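Local coordinates for hydrogenase maturation factor (Thermoanaerobacter tengcongensis, PDB 3VTH), which probably transfers the carbamoyl group of carbamoyl phosphate, at the expense of ATP, to the C-terminal cysteine of HypE during [NiFe]-hydrogenase maturation, at residues A[40-45]-A[91-96]; A[554-559]-A[568-573]; A[608-613]-A[664-669]. All blocks are in the same frame, centred on the assembly; numbering follows the deposited sequence.

Contact 1 of 3, residues A[40-45]-A[91-96]; sequences GIVYNN and KDFKIV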
# COMPACT_ATOMS: atom_id res chain seq x y z
N GLY A 40 23.31 10.78 33.27
CA GLY A 40 21.91 11.11 33.00
C GLY A 40 21.06 9.88 32.80
O GLY A 40 21.38 8.81 33.33
N ILE A 41 19.98 10.04 32.03
CA ILE A 41 18.97 9.01 31.85
C ILE A 41 18.40 9.06 30.43
O ILE A 41 18.44 10.11 29.76
CB ILE A 41 17.81 9.13 32.91
CG1 ILE A 41 17.12 10.50 32.83
CG2 ILE A 41 18.35 8.86 34.33
CD1 ILE A 41 15.77 10.58 33.50
N VAL A 42 17.90 7.92 29.98
CA VAL A 42 17.11 7.86 28.75
C VAL A 42 15.92 6.93 28.99
O VAL A 42 16.03 5.94 29.73
CB VAL A 42 17.95 7.40 27.52
CG1 VAL A 42 18.54 5.99 27.71
CG2 VAL A 42 17.13 7.46 26.20
N TYR A 43 14.78 7.27 28.39
CA TYR A 43 13.60 6.42 28.46
C TYR A 43 12.63 6.74 27.33
O TYR A 43 12.64 7.84 26.78
CB TYR A 43 12.89 6.53 29.83
CG TYR A 43 12.39 7.92 30.23
CD1 TYR A 43 13.17 8.75 31.03
CD2 TYR A 43 11.14 8.37 29.82
CE1 TYR A 43 12.70 10.02 31.42
CE2 TYR A 43 10.66 9.64 30.19
CZ TYR A 43 11.46 10.46 30.99
OH TYR A 43 11.00 11.69 31.35
N ASN A 44 11.81 5.75 27.00
CA ASN A 44 10.70 5.94 26.08
C ASN A 44 9.56 6.61 26.81
O ASN A 44 9.19 6.20 27.91
CB ASN A 44 10.22 4.58 25.56
CG ASN A 44 11.06 4.06 24.41
OD1 ASN A 44 10.76 3.01 23.85
ND2 ASN A 44 12.13 4.80 24.07
N ASN A 45 9.00 7.66 26.22
CA ASN A 45 7.81 8.25 26.82
C ASN A 45 6.68 8.19 25.80
O ASN A 45 6.85 7.58 24.75
CB ASN A 45 8.07 9.66 27.40
CG ASN A 45 8.37 10.70 26.34
OD1 ASN A 45 8.24 10.46 25.14
ND2 ASN A 45 8.75 11.89 26.80
N LYS A 91 25.08 10.39 38.96
CA LYS A 91 26.35 9.72 39.19
C LYS A 91 26.72 8.75 38.06
O LYS A 91 27.86 8.30 37.95
CB LYS A 91 26.35 9.00 40.54
CG LYS A 91 26.22 9.94 41.75
CD LYS A 91 27.26 9.64 42.81
CE LYS A 91 27.46 10.85 43.73
NZ LYS A 91 28.55 10.63 44.72
N ASP A 92 25.74 8.43 37.23
CA ASP A 92 25.97 7.50 36.14
C ASP A 92 25.00 7.79 35.00
O ASP A 92 24.21 8.71 35.08
CB ASP A 92 25.83 6.05 36.63
CG ASP A 92 24.49 5.77 37.34
OD1 ASP A 92 24.39 4.74 38.04
OD2 ASP A 92 23.55 6.59 37.22
N PHE A 93 25.08 6.99 33.94
CA PHE A 93 24.07 7.04 32.91
C PHE A 93 23.28 5.74 32.88
O PHE A 93 23.86 4.66 32.94
CB PHE A 93 24.67 7.31 31.52
CG PHE A 93 23.62 7.64 30.50
CD1 PHE A 93 22.98 6.64 29.80
CD2 PHE A 93 23.25 8.97 30.28
CE1 PHE A 93 21.99 6.95 28.88
CE2 PHE A 93 22.25 9.28 29.36
CZ PHE A 93 21.63 8.27 28.67
N LYS A 94 21.95 5.83 32.81
CA LYS A 94 21.08 4.66 32.89
C LYS A 94 19.91 4.74 31.91
O LYS A 94 19.38 5.83 31.67
CB LYS A 94 20.53 4.48 34.31
CG LYS A 94 21.54 3.97 35.36
CD LYS A 94 20.87 3.87 36.74
CE LYS A 94 21.65 2.97 37.69
NZ LYS A 94 21.60 1.53 37.26
N ILE A 95 19.53 3.60 31.34
CA ILE A 95 18.23 3.47 30.70
C ILE A 95 17.22 3.22 31.82
O ILE A 95 17.42 2.31 32.64
CB ILE A 95 18.18 2.28 29.69
CG1 ILE A 95 19.28 2.42 28.63
CG2 ILE A 95 16.78 2.16 29.05
CD1 ILE A 95 19.51 1.14 27.79
N VAL A 96 16.16 4.04 31.89
CA VAL A 96 15.16 3.90 32.95
C VAL A 96 13.78 3.50 32.41
O VAL A 96 13.61 3.40 31.19
CB VAL A 96 15.06 5.17 33.88
CG1 VAL A 96 16.42 5.48 34.49
CG2 VAL A 96 14.52 6.37 33.12
O HOH W 1 21.45 7.80 36.03
O HOH W 2 12.18 3.38 28.84
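Gly40, Ile41 and Val42 pair in parallel with Phe93, Lys94 and Ile95, a contact that sets strand 93-95 at one edge of a five-stranded sheet. The ladder begins and ends on nearly straight bonds: Gly40 N gives to Asp92 O at 2.9 Å and Val96 N to Val42 O, both with N-H...O angles of 171°. Between them Lys94 N reaches Gly40 O and Val42 N reaches Lys94 O, both at 3.1 Å. Strand order 4-1-3-2-5 and the flanking helices identify the alpha/beta sandwich of acylphosphatase, a ferredoxin-like fold with one more edge strand. Phe93, with CG anti to its backbone N (chi1 -168°), lays its ring across the neighbouring backbone: CE2 lies 3.6 Å from Ile41 N, and Ile41 CA stands over one face. Gly40 has backbone angles (phi 138°) at which a beta carbon would jam against the preceding residue's carbonyl O. On the same side of the sheet Val42 CG1 sits 3.8 Å from Ile95 CG1, and Val42 and Phe93 pack on Val29 of helix 25-35. Val96 CG2 presses on Tyr43 CD1 at 3.4 Å, while Val96 CG1 meets Ile41 CG2. A water then bridges Val96 O, 2.8 Å away, to the backbone N of Asn44, which with Arg26 is predicted to form the acylphosphatase active site; the Ile95 side chain lies about 4 Å from that of Arg26.

Contact 2 of 3, residues A[554-559]-A[568-573]; sequences TALGFI and NFVEQV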
# COMPACT_ATOMS: atom_id res chain seq x y z
N THR A 554 -20.66 -2.65 -21.54
CA THR A 554 -20.02 -1.35 -21.48
C THR A 554 -19.74 -0.87 -22.89
O THR A 554 -20.02 0.29 -23.22
CB THR A 554 -18.71 -1.39 -20.66
OG1 THR A 554 -19.03 -1.59 -19.29
CG2 THR A 554 -17.96 -0.07 -20.80
N ALA A 555 -19.21 -1.75 -23.74
CA ALA A 555 -18.96 -1.39 -25.13
C ALA A 555 -20.24 -0.97 -25.86
O ALA A 555 -20.24 0.01 -26.60
CB ALA A 555 -18.27 -2.53 -25.88
N LEU A 556 -21.33 -1.71 -25.65
CA LEU A 556 -22.62 -1.35 -26.27
C LEU A 556 -23.10 0.04 -25.84
O LEU A 556 -23.61 0.83 -26.65
CB LEU A 556 -23.68 -2.41 -25.95
CG LEU A 556 -23.48 -3.75 -26.66
CD1 LEU A 556 -24.43 -4.78 -26.11
CD2 LEU A 556 -23.66 -3.58 -28.19
N GLY A 557 -22.97 0.32 -24.55
CA GLY A 557 -23.22 1.66 -24.05
C GLY A 557 -22.41 2.73 -24.78
O GLY A 557 -22.96 3.75 -25.19
N PHE A 558 -21.12 2.49 -24.98
CA PHE A 558 -20.25 3.48 -25.64
C PHE A 558 -20.63 3.70 -27.11
O PHE A 558 -20.39 4.79 -27.66
CB PHE A 558 -18.77 3.09 -25.51
CG PHE A 558 -18.10 3.61 -24.26
CD1 PHE A 558 -17.03 4.50 -24.33
CD2 PHE A 558 -18.59 3.26 -23.00
CE1 PHE A 558 -16.41 5.00 -23.16
CE2 PHE A 558 -17.99 3.75 -21.83
CZ PHE A 558 -16.89 4.63 -21.92
N ILE A 559 -21.21 2.67 -27.74
CA ILE A 559 -21.56 2.74 -29.16
C ILE A 559 -23.06 2.84 -29.44
O ILE A 559 -23.48 2.72 -30.59
CB ILE A 559 -20.97 1.54 -29.96
CG1 ILE A 559 -21.61 0.21 -29.55
CG2 ILE A 559 -19.45 1.54 -29.83
CD1 ILE A 559 -21.31 -0.99 -30.49
N ASN A 568 -19.75 -6.47 -36.83
CA ASN A 568 -19.09 -7.72 -36.43
C ASN A 568 -19.13 -7.93 -34.91
O ASN A 568 -19.39 -9.04 -34.44
CB ASN A 568 -17.63 -7.74 -36.91
CG ASN A 568 -17.02 -9.13 -36.87
OD1 ASN A 568 -17.38 -10.01 -37.65
ND2 ASN A 568 -16.05 -9.33 -35.98
N PHE A 569 -18.85 -6.86 -34.16
CA PHE A 569 -18.98 -6.89 -32.71
C PHE A 569 -20.42 -7.14 -32.25
O PHE A 569 -20.66 -8.04 -31.44
CB PHE A 569 -18.44 -5.60 -32.07
CG PHE A 569 -18.72 -5.51 -30.60
CD1 PHE A 569 -17.95 -6.24 -29.69
CD2 PHE A 569 -19.76 -4.71 -30.12
CE1 PHE A 569 -18.21 -6.18 -28.32
CE2 PHE A 569 -20.02 -4.63 -28.75
CZ PHE A 569 -19.25 -5.38 -27.85
N VAL A 570 -21.38 -6.35 -32.74
CA VAL A 570 -22.76 -6.48 -32.25
C VAL A 570 -23.39 -7.84 -32.61
O VAL A 570 -24.15 -8.40 -31.82
CB VAL A 570 -23.69 -5.28 -32.68
CG1 VAL A 570 -23.10 -3.94 -32.24
CG2 VAL A 570 -23.93 -5.28 -34.16
N GLU A 571 -23.05 -8.38 -33.78
CA GLU A 571 -23.54 -9.69 -34.20
C GLU A 571 -23.15 -10.85 -33.30
O GLU A 571 -23.85 -11.87 -33.28
CB GLU A 571 -23.14 -9.98 -35.64
CG GLU A 571 -24.07 -9.34 -36.64
CD GLU A 571 -23.72 -9.68 -38.07
OE1 GLU A 571 -22.56 -10.08 -38.34
OE2 GLU A 571 -24.62 -9.56 -38.93
N GLN A 572 -22.05 -10.69 -32.56
CA GLN A 572 -21.56 -11.69 -31.61
C GLN A 572 -22.39 -11.69 -30.33
O GLN A 572 -22.40 -12.68 -29.60
CB GLN A 572 -20.11 -11.41 -31.21
CG GLN A 572 -19.06 -11.69 -32.29
CD GLN A 572 -17.65 -11.33 -31.81
OE1 GLN A 572 -16.96 -12.15 -31.19
NE2 GLN A 572 -17.22 -10.10 -32.09
N VAL A 573 -23.07 -10.58 -30.05
CA VAL A 573 -23.97 -10.54 -28.90
C VAL A 573 -25.25 -11.32 -29.22
O VAL A 573 -25.80 -11.22 -30.33
CB VAL A 573 -24.23 -9.09 -28.38
CG1 VAL A 573 -25.11 -9.09 -27.13
CG2 VAL A 573 -22.91 -8.41 -28.05
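Phe569 points its ring from helix 567-572 at three residues of helix 551-559, Ala555, Leu556 and Ile559. The two are short consecutive helices of the second subdomain of the Kae1-like domain, joined by a brief loop and inclined to each other, their local axes 133° apart in direction. At their closest these axes are still 11.5 Å from each other, so the interval is spanned by side chains and not by backbone. Phe569 CG stands anti to its backbone N (chi1 172°), and the ring turns one run of its atoms to the partner helix. CZ meets Ala555 CB at 3.6 Å, the next atom CE2 lies 3.8 Å from Leu556 CD2, and CD2 is 4.0 Å from Ile559 CD1. An alanine here would lose the whole ring and would probably leave a gap between Ala555 CB, Leu556 CD2 and Ile559 CD1, with Leu607 of helix 597-607 also deprived of its aromatic neighbour. Beside the ring, Val570 offers one branch to two partners: its CG1 touches Ile559 CD1 at 3.9 Å and Leu556 CD2 slightly farther off, each pair of side chains meeting at a slant. Leu556 thus divides its two methyls, since while CD2 serves the phenylalanine and Val570, the other branch turns to the residue just past the second helix, CD1 standing 4.4 Å from Val573 CG2.

Contact 3 of 3, residues A[608-613]-A[664-669]; sequences IGVRKE and FEKSYI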
# COMPACT_ATOMS: atom_id res chain seq x y z
N ILE A 608 -12.12 -4.97 -29.43
CA ILE A 608 -11.08 -5.68 -30.18
C ILE A 608 -10.90 -7.13 -29.73
O ILE A 608 -9.92 -7.79 -30.08
CB ILE A 608 -9.75 -4.88 -30.26
CG1 ILE A 608 -9.06 -4.81 -28.89
CG2 ILE A 608 -10.03 -3.46 -30.81
CD1 ILE A 608 -7.65 -4.21 -28.96
N GLY A 609 -11.87 -7.62 -28.96
CA GLY A 609 -11.91 -9.04 -28.61
C GLY A 609 -10.84 -9.51 -27.65
O GLY A 609 -10.46 -10.69 -27.68
N VAL A 610 -10.36 -8.64 -26.78
CA VAL A 610 -9.46 -9.03 -25.72
C VAL A 610 -10.17 -9.93 -24.73
O VAL A 610 -9.69 -10.95 -24.39
CB VAL A 610 -8.86 -7.82 -25.03
CG1 VAL A 610 -8.11 -8.18 -23.78
CG2 VAL A 610 -7.98 -7.09 -25.94
N ARG A 611 -11.32 -9.51 -24.30
CA ARG A 611 -12.22 -10.22 -23.38
C ARG A 611 -13.63 -9.68 -23.58
O ARG A 611 -13.80 -8.53 -23.97
CB ARG A 611 -11.79 -9.98 -21.92
CG ARG A 611 -10.85 -11.05 -21.39
CD ARG A 611 -10.53 -10.87 -19.91
NE ARG A 611 -9.81 -12.05 -19.41
CZ ARG A 611 -10.37 -13.02 -18.69
NH1 ARG A 611 -11.65 -12.96 -18.36
NH2 ARG A 611 -9.64 -14.05 -18.30
N LYS A 612 -14.65 -10.50 -23.32
CA LYS A 612 -16.02 -9.99 -23.30
C LYS A 612 -16.55 -9.93 -21.88
O LYS A 612 -17.48 -9.17 -21.58
CB LYS A 612 -16.96 -10.83 -24.17
CG LYS A 612 -16.56 -10.91 -25.65
CD LYS A 612 -17.71 -10.51 -26.59
CE LYS A 612 -18.86 -11.52 -26.59
NZ LYS A 612 -20.06 -11.00 -27.31
N GLU A 613 -15.95 -10.73 -21.01
CA GLU A 613 -16.32 -10.78 -19.60
C GLU A 613 -15.06 -10.84 -18.74
O GLU A 613 -14.07 -11.45 -19.13
CB GLU A 613 -17.23 -11.98 -19.31
CG GLU A 613 -18.40 -12.11 -20.30
CD GLU A 613 -19.43 -13.15 -19.89
OE1 GLU A 613 -19.90 -13.89 -20.78
OE2 GLU A 613 -19.76 -13.23 -18.69
N PHE A 664 -5.52 -5.27 -38.19
CA PHE A 664 -4.37 -4.80 -37.39
C PHE A 664 -4.28 -5.62 -36.10
O PHE A 664 -5.30 -6.00 -35.53
CB PHE A 664 -4.48 -3.31 -37.05
CG PHE A 664 -4.21 -2.38 -38.21
CD1 PHE A 664 -4.08 -2.85 -39.52
CD2 PHE A 664 -4.15 -1.00 -37.98
CE1 PHE A 664 -3.85 -1.97 -40.57
CE2 PHE A 664 -3.93 -0.11 -39.03
CZ PHE A 664 -3.78 -0.60 -40.33
N GLU A 665 -3.04 -5.86 -35.67
CA GLU A 665 -2.73 -6.59 -34.44
C GLU A 665 -3.31 -5.84 -33.25
O GLU A 665 -3.28 -4.61 -33.23
CB GLU A 665 -1.21 -6.73 -34.27
CG GLU A 665 -0.45 -7.37 -35.46
CD GLU A 665 -0.02 -6.35 -36.55
OE1 GLU A 665 0.98 -6.64 -37.26
OE2 GLU A 665 -0.66 -5.28 -36.70
N LYS A 666 -3.83 -6.59 -32.28
CA LYS A 666 -4.34 -6.03 -31.03
C LYS A 666 -3.29 -5.19 -30.28
O LYS A 666 -3.62 -4.17 -29.69
CB LYS A 666 -4.84 -7.15 -30.11
CG LYS A 666 -6.18 -7.77 -30.54
CD LYS A 666 -6.87 -8.43 -29.33
CE LYS A 666 -6.89 -9.94 -29.43
NZ LYS A 666 -7.93 -10.38 -30.41
N SER A 667 -2.04 -5.66 -30.32
CA SER A 667 -0.90 -4.97 -29.71
C SER A 667 -0.71 -3.56 -30.26
O SER A 667 -0.48 -2.62 -29.50
CB SER A 667 0.39 -5.79 -29.91
OG SER A 667 0.68 -5.89 -31.30
N TYR A 668 -0.81 -3.44 -31.58
CA TYR A 668 -0.69 -2.17 -32.28
C TYR A 668 -1.86 -1.24 -31.99
O TYR A 668 -1.67 -0.06 -31.73
CB TYR A 668 -0.54 -2.45 -33.78
CG TYR A 668 -0.37 -1.23 -34.65
CD1 TYR A 668 0.81 -0.48 -34.62
CD2 TYR A 668 -1.38 -0.84 -35.53
CE1 TYR A 668 0.98 0.63 -35.44
CE2 TYR A 668 -1.22 0.26 -36.35
CZ TYR A 668 -0.04 0.99 -36.30
OH TYR A 668 0.12 2.10 -37.13
N ILE A 669 -3.08 -1.78 -32.02
CA ILE A 669 -4.27 -0.99 -31.69
C ILE A 669 -4.22 -0.47 -30.25
O ILE A 669 -4.57 0.67 -29.97
CB ILE A 669 -5.55 -1.83 -31.91
CG1 ILE A 669 -5.73 -2.15 -33.40
CG2 ILE A 669 -6.77 -1.12 -31.34
CD1 ILE A 669 -6.84 -3.13 -33.69
O HOH W 3 -10.60 -12.43 -30.01
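Lys666 extends its side chain from the first turn of helix 666-692 onto the loop that begins at Ile608, and nearly every carbon of the chain finds something to lie against. CB projects toward that loop. CG, anti to the carbonyl carbon of Lys666, comes within 3.8 Å of Ile608 O and also faces the methyl CD1 of the same isoleucine. CD makes the tightest approach, 3.2 Å from Ile608 O, and on another flank meets Val610 CG2 at 3.8 Å. There the chain bends, with chi3 at -110°, which leaves CE 4.0 Å from Gly609 O. A further bend at chi4 (-76°) places NZ 3.3 Å from Ile608 O, a weak hydrogen bond. The ammonium is therefore curled over the end of helix 597-607, which closes in a Schellman motif: Gly609, at the C-prime position, has a positive phi of 70°, and the backbone N-H groups of Gly609 and Val610 turn back to carbonyls of the last helical turn. The partial negative charge of such a helix end is likely to favour the lysine's positive tip. A water also lies between the two, donating to Gly609 O at 2.9 Å and only weakly accepting from NZ. One turn further along helix 666-692, Ile669 adds an apolar contact beside the lysine, its CG2 standing 4.0 Å from Ile608 CD1 and equally near Ile608 CG2, with the two side chains alongside one another and pointing opposite ways. Both isoleucines also rest on Ile656 of helix 649-662, and Ile608 touches Leu624 of helix 619-626 as well.

Contact 1 belongs to the acylphosphatase-like part of the chain and lies on the other side of the molecule's centre from the rest, its centre 73 Å from that of contact 2 and 67 Å from that of contact 3. It holds Asn44 of the predicted acylphosphatase site, far from the AP2 pocket. Contacts 2 and 3, whose centres are 14 Å apart, share the second Kae1-like subdomain and touch: Lys612 NZ packs 3.7 Å from Gln572 O. Helix 597-607 joins them, since its Leu607 meets Phe569 and Ile608 follows at its end. Neither reaches the bound nucleotide analogue AP2, which lies about 14 Å from the side chain of Ala555 and about 11 Å from that of Val610.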